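Local atomic coordinates of protein Diedel (Drosophila melanogaster, PDB entry 3ZZO), a protein that acts as a secreted cytokine of the immune response, promoting survival of Sindbis virus infection by suppressing the immune deficiency pathway. Residues S65-W68 and S69-F72; R74-Q77 and Q78-I81. All coordinates share one frame; numbering follows the deposited sequence.

Both contacts are local and lie in series, one at each end of helix 69-75, which covers the antiparallel sheet. Coming from the loop that follows strand 31-35, the chain first makes contact 1, where residues 65-68 turn into the helix and are held by side chains of its first turn. Contact 2 opens only after contact 1 has closed: residues 74-77 leave the helix and 78-81 turn the chain into edge strand 81-89. The two neither nest nor cross, yet they touch. A salt bridge joins Asp67 OD2 to Arg74 NH2 at 2.8 Å, and Phe72 packs on Ile81, so helix and strand meet between them.

Contact 1 (S65-W68 and S69-F72); sequences SGDW and SQEF. With EDO (1,2-ethanediol), chain C.
This is a helix-start contact at the surface, where the loop residues Gly66, Asp67 and Trp68 fold against Gln70, Glu71 and Phe72 in the first turn of helix 69-75. Glu71 reaches back along the chain: CG lies opposite its backbone N (chi1 -172°) and the rest of the side chain is extended, which lets OE1 accept a hydrogen bond from Asp67 N at 3.0 Å, met nearly along the C-O axis. The other carboxylate oxygen, OE2, accepts a hydrogen bond from a water that also donates to Ser65 O, so both oxygens fasten the incoming loop. Gly66 CA lies against OE1; at its phi of 147° a side chain would be jammed against the carbonyl O of Ser65. Trp68 stands at the N-cap position, and its O accepts a hydrogen bond from Phe72 N at 3.0 Å, in the carbonyl plane. The helix begun here covers the antiparallel sheet of the ferredoxin-like subdomain SD1, with Phe72 turned into the core edge-to-face with Phe11. Asp67 OD1 comes 3.3 Å from Glu71 OE1, a pairing of like charges with carboxylate planes 57° apart; the salt bridge of Asp67 OD2 to Arg74 probably offsets it. A second water donates to both Asp67 O and Gln70 OE1. Ser69 OG and O2 of an ethanediol, probably from the crystallisation liquor, share a hydrogen bond at 2.6 Å.

Contact 2 (R74-Q77 and Q78-I81); sequences RRNQ and QYGI
Asn76 O is gripped twice, by Tyr79 N at 2.9 Å and by a water that donates to it at 3.2 Å. The exit from helix 69-75 is made of two overlapping type I beta turns, 76-79 and 77-80, that redirect the chain into edge strand 81-89 of the sheet in the ferredoxin-like subdomain SD1. Tyr79 N sits above the carbonyl plane of Asn76, though its N-H points well at the oxygen (158°). The same water accepts from Ile81 N, linking the turn to the first residue of the strand. One residue on, Gly80 N bonds to Gln77 O at 3.2 Å, a more bent bond whose donor stands far out of the carbonyl plane; the positive phi of Gly80 suits glycine. Apolar packing adds to these bonds: Ile81 CG1 meets Asn76 CB at 3.7 Å, and Ile81 continues inward onto Phe11 and Met13. Tyr79 CD2 lies 4.1 Å from Asn76 CB, while Gln78 CG lies 3.5 Å above the centre of one face of the Tyr79 ring. That methylene gets there because it is tucked between the backbone N and the carbonyl carbon of Gln78 (chi1 69°). Arg15 NE donates a hydrogen bond to Gln78 O. Two waters bridge Arg75 O to Gln78, both donating to Arg75 O: one accepts from Gln78 N at 2.9 Å, and the other donates to Gln78 OE1 at 3.0 Å.

Contact 1 (S65-W68 and S69-F72)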
ATOM      1  N   SER A  65       4.217   3.541   9.363  1.00 10.06           N
ATOM      2  CA  SER A  65       5.408   2.697   9.493  1.00 10.72           C
ATOM      3  C   SER A  65       5.078   1.227   9.327  1.00  9.96           C
ATOM      4  O   SER A  65       3.985   0.781   9.596  1.00 10.88           O
ATOM      5  CB  SER A  65       6.066   2.936  10.866  1.00 13.02           C
ATOM      6  OG  SER A  65       5.185   2.529  11.920  1.00 17.31           O
ATOM      7  N   GLY A  66       6.097   0.477   8.924  1.00  9.03           N
ATOM      8  CA  GLY A  66       5.988  -0.962   8.785  1.00  8.51           C
ATOM      9  C   GLY A  66       6.846  -1.476   7.660  1.00  8.22           C
ATOM     10  O   GLY A  66       7.706  -0.768   7.150  1.00 10.49           O
ATOM     11  N   ASP A  67       6.590  -2.705   7.232  1.00  7.75           N
ATOM     12  CA  ASP A  67       7.435  -3.349   6.224  1.00  8.16           C
ATOM     13  C   ASP A  67       6.726  -3.581   4.889  1.00  7.14           C
ATOM     14  O   ASP A  67       7.038  -4.541   4.173  1.00  7.49           O
ATOM     15  CB  ASP A  67       8.264  -4.470   6.779  1.00 11.44           C
ATOM     16  CG  ASP A  67       7.466  -5.579   7.265  1.00 11.34           C
ATOM     17  OD1 ASP A  67       6.299  -5.407   7.721  1.00 13.52           O
ATOM     18  OD2 ASP A  67       8.007  -6.730   7.373  1.00 12.73           O
ATOM     19  N   TRP A  68       5.858  -2.656   4.510  1.00  6.48           N
ATOM     20  CA  TRP A  68       5.497  -2.492   3.100  1.00  6.49           C
ATOM     21  C   TRP A  68       4.714  -3.705   2.592  1.00  6.30           C
ATOM     22  O   TRP A  68       3.807  -4.180   3.280  1.00  6.12           O
ATOM     23  CB  TRP A  68       6.734  -2.125   2.246  1.00  7.18           C
ATOM     24  CG  TRP A  68       7.252  -0.758   2.570  1.00  7.68           C
ATOM     25  CD1 TRP A  68       8.358  -0.418   3.314  1.00  9.67           C
ATOM     26  CD2 TRP A  68       6.688   0.458   2.110  1.00  7.68           C
ATOM     27  NE1 TRP A  68       8.479   0.948   3.333  1.00  9.98           N
ATOM     28  CE2 TRP A  68       7.462   1.511   2.608  1.00  8.23           C
ATOM     29  CE3 TRP A  68       5.553   0.761   1.349  1.00  7.63           C
ATOM     30  CZ2 TRP A  68       7.157   2.847   2.347  1.00  9.75           C
ATOM     31  CZ3 TRP A  68       5.233   2.083   1.106  1.00  8.35           C
ATOM     32  CH2 TRP A  68       6.016   3.099   1.619  1.00  9.29           C
ATOM     33  N   SER A  69       5.038  -4.209   1.412  1.00  6.47           N
ATOM     34  CA  SER A  69       4.281  -5.314   0.830  1.00  6.07           C
ATOM     35  C   SER A  69       4.291  -6.533   1.751  1.00  6.13           C
ATOM     36  O   SER A  69       3.333  -7.319   1.760  1.00  6.04           O
ATOM     37  CB  SER A  69       4.776  -5.658  -0.561  1.00  6.79           C
ATOM     38  OG  SER A  69       6.171  -6.004  -0.549  1.00  7.78           O
ATOM     39  N   GLN A  70       5.381  -6.739   2.484  1.00  5.88           N
ATOM     40  CA  GLN A  70       5.496  -7.871   3.414  1.00  6.06           C
ATOM     41  C   GLN A  70       4.447  -7.769   4.510  1.00  6.13           C
ATOM     42  O   GLN A  70       3.816  -8.763   4.884  1.00  6.03           O
ATOM     43  CB  GLN A  70       6.940  -7.849   3.964  1.00  6.51           C
ATOM     44  CG  GLN A  70       7.313  -9.072   4.769  1.00  6.67           C
ATOM     45  CD  GLN A  70       8.791  -9.105   5.061  1.00  7.46           C
ATOM     46  OE1 GLN A  70       9.557  -8.273   4.582  1.00  8.79           O
ATOM     47  NE2 GLN A  70       9.256 -10.116   5.772  1.00  8.48           N
ATOM     48  N   GLU A  71       4.200  -6.554   4.982  1.00  6.17           N
ATOM     49  CA  GLU A  71       3.145  -6.294   5.971  1.00  6.12           C
ATOM     50  C   GLU A  71       1.734  -6.414   5.373  1.00  6.18           C
ATOM     51  O   GLU A  71       0.824  -6.870   6.045  1.00  6.33           O
ATOM     52  CB  GLU A  71       3.342  -4.939   6.612  1.00  6.61           C
ATOM     53  CG  GLU A  71       2.420  -4.704   7.764  1.00  8.31           C
ATOM     54  CD  GLU A  71       2.870  -3.661   8.726  1.00 11.05           C
ATOM     55  OE1 GLU A  71       4.012  -3.187   8.646  1.00 14.58           O
ATOM     56  OE2 GLU A  71       2.038  -3.285   9.607  1.00 13.15           O
ATOM     57  N   PHE A  72       1.563  -6.016   4.110  1.00  6.01           N
ATOM     58  CA  PHE A  72       0.288  -6.210   3.415  1.00  5.88           C
ATOM     59  C   PHE A  72      -0.073  -7.693   3.389  1.00  6.20           C
ATOM     60  O   PHE A  72      -1.206  -8.079   3.682  1.00  6.43           O
ATOM     61  CB  PHE A  72       0.380  -5.658   1.981  1.00  6.48           C
ATOM     62  CG  PHE A  72      -0.885  -5.842   1.198  1.00  6.49           C
ATOM     63  CD1 PHE A  72      -1.973  -5.059   1.452  1.00  7.25           C
ATOM     64  CD2 PHE A  72      -0.982  -6.802   0.206  1.00  8.28           C
ATOM     65  CE1 PHE A  72      -3.160  -5.237   0.723  1.00  8.11           C
ATOM     66  CE2 PHE A  72      -2.172  -6.992  -0.486  1.00  8.86           C
ATOM     67  CZ  PHE A  72      -3.235  -6.197  -0.220  1.00  8.84           C
TER
HETATM   68  C1  EDO C1119       6.710 -10.451  -1.532  1.00 13.85           C
HETATM   69  O1  EDO C1119       7.508  -9.875  -2.475  1.00 11.73           O
HETATM   70  C2  EDO C1119       5.872  -9.364  -0.820  1.00 14.22           C
HETATM   71  O2  EDO C1119       6.623  -8.510  -0.122  1.00 11.50           O
HETATM   72  O   HOH W   1       2.671  -1.062  10.877  1.00 18.46           O
HETATM   73  O   HOH W   2       9.516  -5.671   3.566  1.00  9.47           O

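Contact 2 (R74-Q77 and Q78-I81)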
ATOM      1  N   ARG A  74       1.188  -9.982   5.511  1.00  6.00           N
ATOM      2  CA  ARG A  74       1.063 -10.433   6.912  1.00  6.44           C
ATOM      3  C   ARG A  74      -0.300 -10.103   7.477  1.00  6.12           C
ATOM      4  O   ARG A  74      -0.951 -10.961   8.069  1.00  7.20           O
ATOM      5  CB  ARG A  74       2.150  -9.778   7.745  1.00  6.30           C
ATOM      6  CG  ARG A  74       2.315 -10.429   9.110  1.00  7.18           C
ATOM      7  CD  ARG A  74       3.327  -9.726   9.992  1.00  7.94           C
ATOM      8  NE  ARG A  74       4.640  -9.698   9.370  1.00  7.89           N
ATOM      9  CZ  ARG A  74       5.262  -8.646   8.889  1.00  8.22           C
ATOM     10  NH1 ARG A  74       4.779  -7.404   9.019  1.00  8.87           N
ATOM     11  NH2 ARG A  74       6.417  -8.811   8.277  1.00  8.79           N
ATOM     12  N   ARG A  75      -0.723  -8.858   7.342  1.00  6.43           N
ATOM     13  CA  ARG A  75      -1.976  -8.452   7.982  1.00  7.64           C
ATOM     14  C   ARG A  75      -3.208  -9.054   7.322  1.00  7.99           C
ATOM     15  O   ARG A  75      -4.277  -9.077   7.909  1.00 10.30           O
ATOM     16  CB  ARG A  75      -2.023  -6.968   8.157  1.00 11.41           C
ATOM     17  CG  ARG A  75      -2.223  -6.209   6.969  1.00 12.09           C
ATOM     18  CD  ARG A  75      -1.931  -4.675   7.301  1.00 13.56           C
ATOM     19  NE  ARG A  75      -2.825  -4.166   8.317  1.00 15.27           N
ATOM     20  CZ  ARG A  75      -2.485  -3.227   9.246  1.00 17.88           C
ATOM     21  NH1 ARG A  75      -1.285  -2.640   9.318  1.00 15.40           N
ATOM     22  NH2 ARG A  75      -3.381  -2.899  10.125  1.00 19.29           N
ATOM     23  N   ASN A  76      -3.051  -9.557   6.106  1.00  6.97           N
ATOM     24  CA  ASN A  76      -4.137 -10.181   5.368  1.00  7.13           C
ATOM     25  C   ASN A  76      -3.944 -11.682   5.247  1.00  7.11           C
ATOM     26  O   ASN A  76      -4.401 -12.316   4.289  1.00  8.00           O
ATOM     27  CB  ASN A  76      -4.215  -9.503   4.002  1.00  7.30           C
ATOM     28  CG  ASN A  76      -4.663  -8.082   4.124  1.00  7.72           C
ATOM     29  OD1 ASN A  76      -3.969  -7.123   3.666  1.00  9.14           O
ATOM     30  ND2 ASN A  76      -5.797  -7.869   4.734  1.00  7.35           N
ATOM     31  N   GLN A  77      -3.342 -12.282   6.279  1.00  6.99           N
ATOM     32  CA  GLN A  77      -3.142 -13.704   6.368  1.00  7.63           C
ATOM     33  C   GLN A  77      -4.374 -14.502   5.995  1.00  7.90           C
ATOM     34  O   GLN A  77      -4.293 -15.535   5.327  1.00  8.69           O
ATOM     35  CB  GLN A  77      -2.706 -14.051   7.776  1.00  7.17           C
ATOM     36  CG  GLN A  77      -2.407 -15.526   7.943  1.00  7.71           C
ATOM     37  CD  GLN A  77      -1.980 -15.935   9.334  1.00  7.86           C
ATOM     38  OE1 GLN A  77      -2.026 -15.137  10.277  1.00  9.38           O
ATOM     39  NE2 GLN A  77      -1.559 -17.160   9.476  1.00  9.92           N
ATOM     40  N   GLN A  78      -5.525 -14.062   6.479  1.00  8.85           N
ATOM     41  CA  GLN A  78      -6.750 -14.827   6.245  1.00 10.61           C
ATOM     42  C   GLN A  78      -7.152 -14.991   4.820  1.00  9.93           C
ATOM     43  O   GLN A  78      -7.931 -15.910   4.496  1.00 11.92           O
ATOM     44  CB  GLN A  78      -7.926 -14.228   7.046  1.00 11.56           C
ATOM     45  CG  GLN A  78      -8.392 -12.862   6.565  1.00 14.21           C
ATOM     46  CD  GLN A  78      -9.401 -12.187   7.454  1.00 18.85           C
ATOM     47  OE1 GLN A  78      -9.264 -10.984   7.717  1.00 25.78           O
ATOM     48  NE2 GLN A  78     -10.370 -12.926   7.912  1.00 23.79           N
ATOM     49  N   TYR A  79      -6.647 -14.153   3.947  1.00  9.51           N
ATOM     50  CA  TYR A  79      -6.972 -14.145   2.528  1.00  9.45           C
ATOM     51  C   TYR A  79      -5.957 -14.877   1.680  1.00  9.19           C
ATOM     52  O   TYR A  79      -6.271 -15.232   0.544  1.00 11.13           O
ATOM     53  CB  TYR A  79      -7.164 -12.716   2.040  1.00  9.57           C
ATOM     54  CG  TYR A  79      -8.272 -12.004   2.740  1.00  9.82           C
ATOM     55  CD1 TYR A  79      -9.564 -12.479   2.679  1.00 12.47           C
ATOM     56  CD2 TYR A  79      -8.039 -10.888   3.508  1.00 12.82           C
ATOM     57  CE1 TYR A  79     -10.581 -11.838   3.339  1.00 15.31           C
ATOM     58  CE2 TYR A  79      -9.041 -10.225   4.182  1.00 14.81           C
ATOM     59  CZ  TYR A  79     -10.321 -10.697   4.052  1.00 14.70           C
ATOM     60  OH  TYR A  79     -11.335 -10.068   4.690  1.00 17.23           O
ATOM     61  N   GLY A  80      -4.742 -15.100   2.165  1.00  9.19           N
ATOM     62  CA  GLY A  80      -3.760 -15.803   1.351  1.00  9.58           C
ATOM     63  C   GLY A  80      -3.293 -14.970   0.140  1.00  9.24           C
ATOM     64  O   GLY A  80      -3.525 -15.339  -1.022  1.00 11.84           O
ATOM     65  N   ILE A  81      -2.588 -13.891   0.419  1.00  7.86           N
ATOM     66  CA  ILE A  81      -2.141 -12.952  -0.596  1.00  7.54           C
ATOM     67  C   ILE A  81      -0.943 -13.545  -1.350  1.00  7.20           C
ATOM     68  O   ILE A  81       0.072 -13.889  -0.731  1.00  8.53           O
ATOM     69  CB  ILE A  81      -1.734 -11.624   0.024  1.00  7.12           C
ATOM     70  CG1 ILE A  81      -2.854 -10.976   0.845  1.00  7.31           C
ATOM     71  CG2 ILE A  81      -1.185 -10.675  -1.031  1.00  7.52           C
ATOM     72  CD1 ILE A  81      -4.146 -10.783   0.064  1.00  8.39           C
TER
HETATM   73  O   HOH W   3      -5.700 -11.846   8.355  1.00 18.49           O
HETATM   74  O   HOH W   4      -7.401  -8.756   6.962  1.00 25.45           O
HETATM   75  O   HOH W   5      -1.672 -13.540   3.150  1.00 10.65           O